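Local coordinates for archaeal Sm-like protein AF-Sm2 (Archaeoglobus fulgidus, PDB 1LJO), which forms a six-subunit Sm-like assembly and probably binds RNA, as its family does, although its precise function is unknown, at residues Met3-Pro6 with Asn7-Val10; Gly35-Asp38 with Tyr39-Tyr43. One frame throughout, in Å; residues are numbered along the deposited sequence.

Contact 1 of 2, residues Met3-Pro6 with Asn7-Val10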
# COMPACT_ATOMS: atom_id res chain seq x y z
N MET A 3 -11.47 1.36 -26.12
CA MET A 3 -11.71 1.10 -24.71
C MET A 3 -11.85 2.40 -23.94
O MET A 3 -11.39 3.45 -24.40
CB MET A 3 -10.57 0.26 -24.11
CG MET A 3 -9.24 0.99 -23.94
SD MET A 3 -8.05 -0.02 -23.01
CE MET A 3 -6.49 0.57 -23.67
N VAL A 4 -12.49 2.33 -22.78
CA VAL A 4 -12.69 3.50 -21.94
C VAL A 4 -11.72 3.47 -20.77
O VAL A 4 -11.73 2.53 -19.97
CB VAL A 4 -14.14 3.55 -21.39
CG1 VAL A 4 -14.35 4.81 -20.57
CG2 VAL A 4 -15.13 3.49 -22.54
N LEU A 5 -10.86 4.48 -20.68
CA LEU A 5 -9.88 4.55 -19.61
C LEU A 5 -10.54 4.73 -18.25
O LEU A 5 -11.53 5.45 -18.11
CB LEU A 5 -8.90 5.70 -19.86
CG LEU A 5 -7.96 5.53 -21.06
CD1 LEU A 5 -7.20 6.82 -21.31
CD2 LEU A 5 -7.01 4.37 -20.80
N PRO A 6 -10.02 4.04 -17.22
CA PRO A 6 -10.59 4.16 -15.88
C PRO A 6 -10.72 5.63 -15.43
O PRO A 6 -11.76 6.04 -14.94
CB PRO A 6 -9.62 3.36 -15.03
CG PRO A 6 -9.25 2.24 -15.96
CD PRO A 6 -8.99 2.99 -17.26
N ASN A 7 -9.65 6.41 -15.61
CA ASN A 7 -9.70 7.82 -15.22
C ASN A 7 -10.80 8.56 -15.98
O ASN A 7 -11.42 9.47 -15.44
CB ASN A 7 -8.35 8.51 -15.48
CG ASN A 7 -7.31 8.18 -14.42
OD1 ASN A 7 -6.14 8.55 -14.56
ND2 ASN A 7 -7.73 7.51 -13.37
N GLN A 8 -11.03 8.17 -17.23
CA GLN A 8 -12.08 8.80 -18.03
C GLN A 8 -13.43 8.47 -17.41
O GLN A 8 -14.31 9.33 -17.30
CB GLN A 8 -12.06 8.28 -19.48
CG GLN A 8 -10.84 8.64 -20.31
CD GLN A 8 -10.98 8.24 -21.78
OE1 GLN A 8 -11.18 7.06 -22.10
NE2 GLN A 8 -10.88 9.21 -22.67
N MET A 9 -13.60 7.21 -17.02
CA MET A 9 -14.84 6.77 -16.42
C MET A 9 -15.11 7.50 -15.11
O MET A 9 -16.20 8.02 -14.89
CB MET A 9 -14.80 5.25 -16.18
CG MET A 9 -16.10 4.66 -15.64
SD MET A 9 -17.53 5.06 -16.68
CE MET A 9 -18.87 4.69 -15.55
N VAL A 10 -14.10 7.56 -14.24
CA VAL A 10 -14.27 8.23 -12.95
C VAL A 10 -14.62 9.71 -13.11
O VAL A 10 -15.46 10.24 -12.39
CB VAL A 10 -13.01 8.10 -12.06
CG1 VAL A 10 -13.21 8.85 -10.75
CG2 VAL A 10 -12.71 6.63 -11.79
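The side chain of Q8 folds back over L5, with CG 3.6 Å from CB of L5. This is one half of a capping box at the start of the N-terminal helix of the Sm fold. L5 holds the N-cap position, and Q8 lies three residues further on. OE1 of Q8 accepts the backbone N-H of L5 at an N-to-O distance of 3.0 Å. The donor lies in the amide carbonyl plane, on a lone pair, and the N-H...O angle is 158°. The other half of the box is missing, since leucine has no polar side-chain atom to return a bond. Q8 reaches this place because CG stands beside its own backbone N (chi1 -66°) and the chain runs extended beyond it. L5 lies across the glutamine, so that CB is 3.5 Å from OE1 and CD1 is 4.1 Å from CD of Q8. CG1 of V4 is beside OE1 of Q8 (4.2 Å) and makes a loose apolar contact with CB of M9 (4.4 Å).

Inside the first turn, the backbone takes over. The N-H of M9 is given to O of L5, and that of V10 to O of P6. P6 opens the helix, where the lack of an N-H costs no bond within the turn. Its ring lies on the outside of this turn and packs on N41 of a neighbouring subunit. L5 and M9 meet V36 and Y43 of that same subunit, and V4 makes backbone hydrogen bonds to it. The cap thus sits at a subunit boundary of the hexamer. CG2 of V10, beside its own backbone N, comes to 3.3 Å from O of P6, next to the backbone bond that V10 N makes to the same oxygen.

Contact 2 of 2, residues Gly35-Asp38 with Tyr39-Tyr43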
# COMPACT_ATOMS: atom_id res chain seq x y z
N GLY A 35 -15.02 16.16 -6.98
CA GLY A 35 -13.71 16.28 -7.59
C GLY A 35 -12.88 15.01 -7.52
O GLY A 35 -13.04 14.20 -6.60
N VAL A 36 -11.99 14.85 -8.49
CA VAL A 36 -11.11 13.69 -8.55
C VAL A 36 -9.85 14.07 -9.33
O VAL A 36 -9.88 15.00 -10.14
CB VAL A 36 -11.82 12.50 -9.27
CG1 VAL A 36 -12.30 12.92 -10.65
CG2 VAL A 36 -10.88 11.31 -9.38
N ASP A 37 -8.74 13.38 -9.07
CA ASP A 37 -7.50 13.64 -9.79
C ASP A 37 -6.95 12.35 -10.39
O ASP A 37 -7.56 11.29 -10.23
CB ASP A 37 -6.44 14.28 -8.88
CG ASP A 37 -6.19 13.49 -7.61
OD1 ASP A 37 -6.24 12.24 -7.67
OD2 ASP A 37 -5.92 14.12 -6.56
N ASP A 38 -5.82 12.44 -11.07
CA ASP A 38 -5.23 11.27 -11.72
C ASP A 38 -4.81 10.14 -10.78
O ASP A 38 -4.64 9.01 -11.22
CB ASP A 38 -4.04 11.68 -12.59
CG ASP A 38 -4.46 12.47 -13.82
OD1 ASP A 38 -5.56 12.20 -14.36
OD2 ASP A 38 -3.69 13.36 -14.25
N TYR A 39 -4.64 10.44 -9.50
CA TYR A 39 -4.26 9.41 -8.55
C TYR A 39 -5.52 8.83 -7.92
O TYR A 39 -5.46 8.03 -6.98
CB TYR A 39 -3.34 9.98 -7.47
CG TYR A 39 -2.07 10.59 -8.03
CD1 TYR A 39 -2.07 11.89 -8.54
CD2 TYR A 39 -0.89 9.86 -8.07
CE1 TYR A 39 -0.91 12.44 -9.09
CE2 TYR A 39 0.28 10.40 -8.61
CZ TYR A 39 0.26 11.69 -9.12
OH TYR A 39 1.41 12.24 -9.64
N MET A 40 -6.66 9.25 -8.45
CA MET A 40 -7.97 8.82 -7.97
C MET A 40 -8.30 9.25 -6.54
O MET A 40 -9.05 8.57 -5.83
CB MET A 40 -8.13 7.30 -8.13
CG MET A 40 -8.48 6.93 -9.58
SD MET A 40 -8.90 5.20 -9.85
CE MET A 40 -10.20 5.00 -8.72
N ASN A 41 -7.73 10.37 -6.11
CA ASN A 41 -8.09 10.91 -4.80
C ASN A 41 -9.51 11.36 -5.10
O ASN A 41 -9.80 11.77 -6.22
CB ASN A 41 -7.23 12.12 -4.44
CG ASN A 41 -5.80 11.74 -4.11
OD1 ASN A 41 -5.56 10.79 -3.37
ND2 ASN A 41 -4.85 12.47 -4.67
N LEU A 42 -10.41 11.28 -4.12
CA LEU A 42 -11.79 11.68 -4.35
C LEU A 42 -12.28 12.70 -3.33
O LEU A 42 -11.98 12.60 -2.14
CB LEU A 42 -12.71 10.45 -4.29
CG LEU A 42 -12.33 9.21 -5.11
CD1 LEU A 42 -13.27 8.07 -4.74
CD2 LEU A 42 -12.41 9.52 -6.60
N TYR A 43 -13.05 13.67 -3.81
CA TYR A 43 -13.64 14.67 -2.94
C TYR A 43 -15.15 14.52 -3.07
O TYR A 43 -15.73 14.80 -4.13
CB TYR A 43 -13.20 16.08 -3.32
CG TYR A 43 -13.96 17.19 -2.61
CD1 TYR A 43 -14.39 17.03 -1.29
CD2 TYR A 43 -14.25 18.39 -3.26
CE1 TYR A 43 -15.09 18.04 -0.64
CE2 TYR A 43 -14.94 19.40 -2.61
CZ TYR A 43 -15.37 19.22 -1.30
OH TYR A 43 -16.09 20.21 -0.67
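D37 lays its carboxylate across the side chain of N41 in the loop of an antiparallel hairpin of the Sm fold. The sequence D-x-x-M-N here is that of the Sm1 motif. OD1 of D37 takes the backbone N-H of N41 at 2.9 Å, from above the carboxylate plane, and a weak bond from N of Y39. OD2 takes ND2 of N41 at 2.7 Å through its syn lone pair. The carboxylate and amide planes are turned 78° apart. D37 can face the loop because CG sits between its backbone N and carbonyl carbon (chi1 54°). OD1 of N41 accepts N of G66 and, weakly, NH1 of R65. In Sm relatives this loop and the segment matching R65-G66 help form the uridine pocket, and the fixed amide is consistent with that.

M40 N donates to D37 O (2.9 Å) to close a type I turn, and D37 N gives a weak bond to N41 O. G35 and Y43 form a hydrogen-bonded pair, with both backbone bonds made. V36 and L42, a non-hydrogen-bonded pair, point the same way, and CG2 of V36 lies 3.6 Å from CD2 of L42.

Overall arrangement
Contact 1 comes first along the chain and starts helix 6-12. Strand 17-22 follows, then strand 28-36, which leads into contact 2. Contact 2 closes the loop from that strand to strand 42-44. The two contacts are in series, neither nested nor crossed, with centres 13 Å apart. They meet directly within the chain: V10 CG1 packs on V36 CG2 at 3.7 Å, and N7 ND2 lies 3.9 Å from M40 CG. The helix is thus laid against the loop end of the hairpin, where strand 28-36 runs out and strand 42-44 begins. Between chains the same elements meet again. P6 of one subunit packs on D37 and N41 of another, which links neighbouring members of the hexamer.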